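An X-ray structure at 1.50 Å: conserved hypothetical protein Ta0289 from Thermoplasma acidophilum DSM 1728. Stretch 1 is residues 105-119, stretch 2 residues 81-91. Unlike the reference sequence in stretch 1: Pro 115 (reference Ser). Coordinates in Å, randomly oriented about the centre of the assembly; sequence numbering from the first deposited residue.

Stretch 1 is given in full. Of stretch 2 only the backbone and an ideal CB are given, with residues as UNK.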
# COMPACT_ATOMS: atom_id res chain seq x y z
N GLY B 105 -0.00 -5.03 13.22
CA GLY B 105 0.68 -4.73 11.98
C GLY B 105 -0.19 -3.95 11.00
O GLY B 105 0.04 -3.99 9.79
N LEU B 106 -1.18 -3.24 11.52
CA LEU B 106 -2.10 -2.46 10.68
C LEU B 106 -1.73 -0.98 10.57
O LEU B 106 -1.03 -0.45 11.43
CB LEU B 106 -3.52 -2.56 11.24
CG LEU B 106 -4.16 -3.94 11.40
CD1 LEU B 106 -5.44 -3.82 12.24
CD2 LEU B 106 -4.46 -4.53 10.03
N GLU B 107 -2.20 -0.33 9.52
CA GLU B 107 -1.97 1.11 9.37
C GLU B 107 -3.33 1.83 9.37
O GLU B 107 -3.40 3.05 9.24
CB GLU B 107 -1.15 1.43 8.12
CG GLU B 107 -1.55 0.70 6.85
CD GLU B 107 -2.76 1.31 6.18
OE1 GLU B 107 -2.78 2.54 5.99
OE2 GLU B 107 -3.67 0.54 5.82
N ARG B 108 -4.40 1.04 9.54
CA ARG B 108 -5.76 1.58 9.62
C ARG B 108 -6.71 0.53 10.18
O ARG B 108 -6.42 -0.67 10.14
CB ARG B 108 -6.26 2.04 8.25
CG ARG B 108 -6.64 0.93 7.27
CD ARG B 108 -6.97 1.56 5.92
NE ARG B 108 -5.80 2.24 5.37
CZ ARG B 108 -5.83 3.31 4.57
NH1 ARG B 108 -6.98 3.85 4.20
NH2 ARG B 108 -4.69 3.83 4.15
N CYS B 109 -7.84 0.97 10.72
CA CYS B 109 -8.84 0.06 11.26
C CYS B 109 -10.16 0.80 11.36
O CYS B 109 -10.21 2.02 11.22
CB CYS B 109 -8.42 -0.46 12.64
SG CYS B 109 -8.41 0.78 13.96
N ALA B 110 -11.23 0.06 11.60
CA ALA B 110 -12.55 0.66 11.73
C ALA B 110 -12.72 1.17 13.15
O ALA B 110 -11.98 0.77 14.05
CB ALA B 110 -13.63 -0.37 11.40
N VAL B 111 -13.68 2.06 13.33
CA VAL B 111 -14.00 2.60 14.64
C VAL B 111 -15.46 2.24 14.87
O VAL B 111 -16.30 2.48 13.99
CB VAL B 111 -13.84 4.14 14.68
CG1 VAL B 111 -14.22 4.67 16.06
CG2 VAL B 111 -12.41 4.53 14.32
N VAL B 112 -15.77 1.64 16.01
CA VAL B 112 -17.14 1.26 16.32
C VAL B 112 -17.63 2.00 17.56
O VAL B 112 -16.83 2.33 18.44
CB VAL B 112 -17.29 -0.27 16.55
CG1 VAL B 112 -17.01 -1.02 15.25
CG2 VAL B 112 -16.34 -0.75 17.65
N ASP B 113 -18.93 2.27 17.62
CA ASP B 113 -19.48 2.94 18.79
C ASP B 113 -19.89 1.89 19.82
O ASP B 113 -19.75 0.68 19.58
CB ASP B 113 -20.68 3.82 18.43
CG ASP B 113 -21.81 3.05 17.77
OD1 ASP B 113 -21.81 1.80 17.82
OD2 ASP B 113 -22.72 3.70 17.21
N ASP B 114 -20.38 2.35 20.96
CA ASP B 114 -20.81 1.47 22.04
C ASP B 114 -21.71 0.34 21.54
O ASP B 114 -21.45 -0.83 21.82
CB ASP B 114 -21.50 2.31 23.11
CG ASP B 114 -21.80 1.53 24.37
OD1 ASP B 114 -22.76 0.73 24.37
OD2 ASP B 114 -21.06 1.70 25.36
N PRO B 115 -22.77 0.67 20.78
CA PRO B 115 -23.70 -0.34 20.25
C PRO B 115 -23.04 -1.34 19.29
O PRO B 115 -23.63 -2.36 18.96
CB PRO B 115 -24.76 0.50 19.55
CG PRO B 115 -24.75 1.78 20.32
CD PRO B 115 -23.28 2.02 20.50
N GLY B 116 -21.84 -1.02 18.82
CA GLY B 116 -21.15 -1.92 17.92
C GLY B 116 -21.20 -1.57 16.45
O GLY B 116 -20.70 -2.32 15.61
N ARG B 117 -21.81 -0.44 16.12
CA ARG B 117 -21.92 -0.01 14.73
C ARG B 117 -20.62 0.62 14.26
O ARG B 117 -19.95 1.32 15.02
CB ARG B 117 -23.05 1.01 14.59
CG ARG B 117 -24.36 0.53 15.21
CD ARG B 117 -25.44 1.59 15.09
NE ARG B 117 -25.09 2.84 15.77
CZ ARG B 117 -25.88 3.91 15.80
NH1 ARG B 117 -27.05 3.89 15.19
NH2 ARG B 117 -25.48 5.01 16.42
N VAL B 118 -20.24 0.37 13.00
CA VAL B 118 -19.03 0.97 12.46
C VAL B 118 -19.36 2.42 12.14
O VAL B 118 -20.27 2.70 11.35
CB VAL B 118 -18.56 0.25 11.18
CG1 VAL B 118 -17.41 1.01 10.54
CG2 VAL B 118 -18.12 -1.17 11.50
N VAL B 119 -18.63 3.35 12.77
CA VAL B 119 -18.89 4.77 12.55
C VAL B 119 -17.81 5.49 11.75
O VAL B 119 -17.96 6.65 11.40
CB VAL B 119 -19.10 5.49 13.90
CG1 VAL B 119 -20.39 4.99 14.54
CG2 VAL B 119 -17.91 5.27 14.83
N UNK B 81 -9.88 -9.48 2.22
CA UNK B 81 -10.04 -8.55 3.33
C UNK B 81 -9.51 -9.02 4.68
O UNK B 81 -9.39 -10.22 4.93
CB UNK B 81 -11.53 -8.22 3.48
N UNK B 82 -9.20 -8.07 5.55
CA UNK B 82 -8.77 -8.40 6.90
C UNK B 82 -10.09 -8.80 7.57
O UNK B 82 -11.07 -8.06 7.50
CB UNK B 82 -8.05 -7.25 7.61
N UNK B 83 -10.12 -9.96 8.20
CA UNK B 83 -11.34 -10.41 8.87
C UNK B 83 -10.99 -11.24 10.09
O UNK B 83 -10.03 -12.01 10.07
CB UNK B 83 -12.22 -11.22 7.91
N UNK B 84 -11.74 -11.08 11.20
CA UNK B 84 -12.88 -10.17 11.38
C UNK B 84 -12.41 -8.73 11.22
O UNK B 84 -11.22 -8.45 11.31
CB UNK B 84 -13.53 -10.37 12.75
N UNK B 85 -13.35 -7.81 11.01
CA UNK B 85 -12.97 -6.42 10.83
C UNK B 85 -12.13 -5.86 11.98
O UNK B 85 -12.50 -5.98 13.15
CB UNK B 85 -14.23 -5.57 10.66
N UNK B 86 -10.95 -5.29 11.66
CA UNK B 86 -10.09 -4.72 12.70
C UNK B 86 -10.82 -3.50 13.24
O UNK B 86 -11.34 -2.70 12.45
CB UNK B 86 -8.70 -4.36 12.17
N UNK B 87 -10.86 -3.32 14.55
CA UNK B 87 -11.58 -2.17 15.07
C UNK B 87 -11.21 -1.75 16.49
O UNK B 87 -10.66 -2.53 17.26
CB UNK B 87 -13.08 -2.46 15.02
N UNK B 88 -11.52 -0.49 16.80
CA UNK B 88 -11.29 0.08 18.12
C UNK B 88 -12.56 0.85 18.48
O UNK B 88 -13.34 1.22 17.60
CB UNK B 88 -10.05 0.98 18.15
N UNK B 89 -12.79 1.07 19.77
CA UNK B 89 -13.96 1.81 20.22
C UNK B 89 -13.78 3.30 19.97
O UNK B 89 -12.66 3.82 20.03
CB UNK B 89 -14.22 1.55 21.70
N UNK B 90 -14.89 3.99 19.71
CA UNK B 90 -14.87 5.42 19.43
C UNK B 90 -14.33 6.29 20.56
O UNK B 90 -13.94 7.44 20.32
CB UNK B 90 -16.29 5.88 19.09
N UNK B 91 -14.29 5.76 21.78
CA UNK B 91 -13.78 6.55 22.90
C UNK B 91 -12.28 6.35 23.16
O UNK B 91 -11.73 6.94 24.09
CB UNK B 91 -14.56 6.20 24.17

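Residues 87-89 form a short strand parallel to strand 108-112.

Position 81 is out of reach of stretch 1, which sets no preference. It is Met 81.

At position 82 the CB points toward stretch 1, 5.1 Å from Leu 106 CD2. A long or apolar side chain could use that methyl. It is Arg 82, whose NE lies 4.4 Å from Leu 106 CD2.

Position 83 is out of reach of stretch 1, which sets no preference. It is Lys 83. At position 84 the peptide bond before it is cis, which strongly suggests proline. It is Pro 84.

At position 85 the CB points toward Ala 110 CB, 5.3 Å away. The gap suits a medium or long apolar side chain. It is Ile 85. Its CD1 reaches Ala 110 CB at 3.6 Å.

Position 86 has phi -68°, which proline tolerates, and its O accepts a hydrogen bond from Ala 110 N (2.9 Å). The ideal CB is tight against Leu 106 CD1 (3.3 Å), so a compact apolar residue fits best. It is Pro 86. Its CB packs on Leu 106 CD1 at 3.4 Å.

At position 87 the CB is on the sheet face of Ala 110 and Val 112, 4.2 Å from Val 112 CG1. A beta-branched residue or a long aliphatic chain would suit. It is Lys 87. Its CD touches Val 112 CG1 at 3.6 Å, and its end leads away.

Position 88 points to the other face, with Val 111 and 4.5 Å from Cys 109 SG. Extended angles and apolar neighbours favour valine, isoleucine or similar. It is Val 88. Its CG1 meets Cys 109 SG at 3.9 Å and its CG2 meets Val 111 CG2 at 4.2 Å. Its N and O bond to Ala 110 O (3.1 Å) and Val 112 N (2.9 Å).

Position 89 returns to the face of Val 112. Farther on, the turn from Asp 113 to Gly 116 offers carbonyl acceptors, so a long donor is attractive. It is Lys 89. NZ bonds to Asp 113 O (2.9 Å) and weakly to Asp 114 O (3.2 Å).

At position 90 the CB lies 3.9 Å from Val 111 CG1. A small residue such as alanine or serine suits. It is Ser 90. Its N bonds to Val 112 O (2.9 Å).

Position 91, which meets nothing here, is Asp 91.

Stretch 2 (81-91) MRKPIPKVKSD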
# COMPACT_ATOMS: atom_id res chain seq x y z
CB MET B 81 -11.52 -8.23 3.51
CG MET B 81 -12.31 -9.43 4.03
SD MET B 81 -14.07 -9.17 3.96
CE MET B 81 -14.25 -8.83 2.23
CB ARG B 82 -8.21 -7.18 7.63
CG ARG B 82 -7.05 -6.48 6.94
CD ARG B 82 -5.95 -7.45 6.60
NE ARG B 82 -4.69 -6.79 6.29
CZ ARG B 82 -3.60 -7.45 5.91
NH1 ARG B 82 -3.63 -8.77 5.80
NH2 ARG B 82 -2.47 -6.79 5.67
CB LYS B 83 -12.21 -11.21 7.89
CG LYS B 83 -11.58 -12.49 7.34
CD LYS B 83 -12.51 -13.12 6.30
CE LYS B 83 -11.95 -14.41 5.72
NZ LYS B 83 -12.81 -14.92 4.60
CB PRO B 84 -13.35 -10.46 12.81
CG PRO B 84 -12.83 -11.83 13.08
CD PRO B 84 -11.48 -11.84 12.43
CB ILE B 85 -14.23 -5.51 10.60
CG1 ILE B 85 -13.78 -4.10 10.20
CG2 ILE B 85 -15.10 -5.46 11.86
CD1 ILE B 85 -14.90 -3.22 9.65
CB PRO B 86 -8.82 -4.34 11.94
CG PRO B 86 -8.80 -5.30 10.79
CD PRO B 86 -10.25 -5.36 10.37
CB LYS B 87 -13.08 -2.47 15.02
CG LYS B 87 -13.52 -3.59 15.95
CD LYS B 87 -14.97 -4.00 15.68
CE LYS B 87 -15.53 -4.85 16.82
NZ LYS B 87 -14.67 -6.02 17.11
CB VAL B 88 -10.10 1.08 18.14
CG1 VAL B 88 -8.80 0.35 17.81
CG2 VAL B 88 -10.34 2.22 17.16
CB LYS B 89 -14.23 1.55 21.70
CG LYS B 89 -14.86 0.20 21.97
CD LYS B 89 -16.26 0.13 21.37
CE LYS B 89 -16.91 -1.23 21.58
NZ LYS B 89 -18.32 -1.27 21.10
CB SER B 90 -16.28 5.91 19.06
OG SER B 90 -17.18 5.72 20.13
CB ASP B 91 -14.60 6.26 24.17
CG ASP B 91 -14.44 4.83 24.66
OD1 ASP B 91 -13.96 3.97 23.90
OD2 ASP B 91 -14.82 4.58 25.83
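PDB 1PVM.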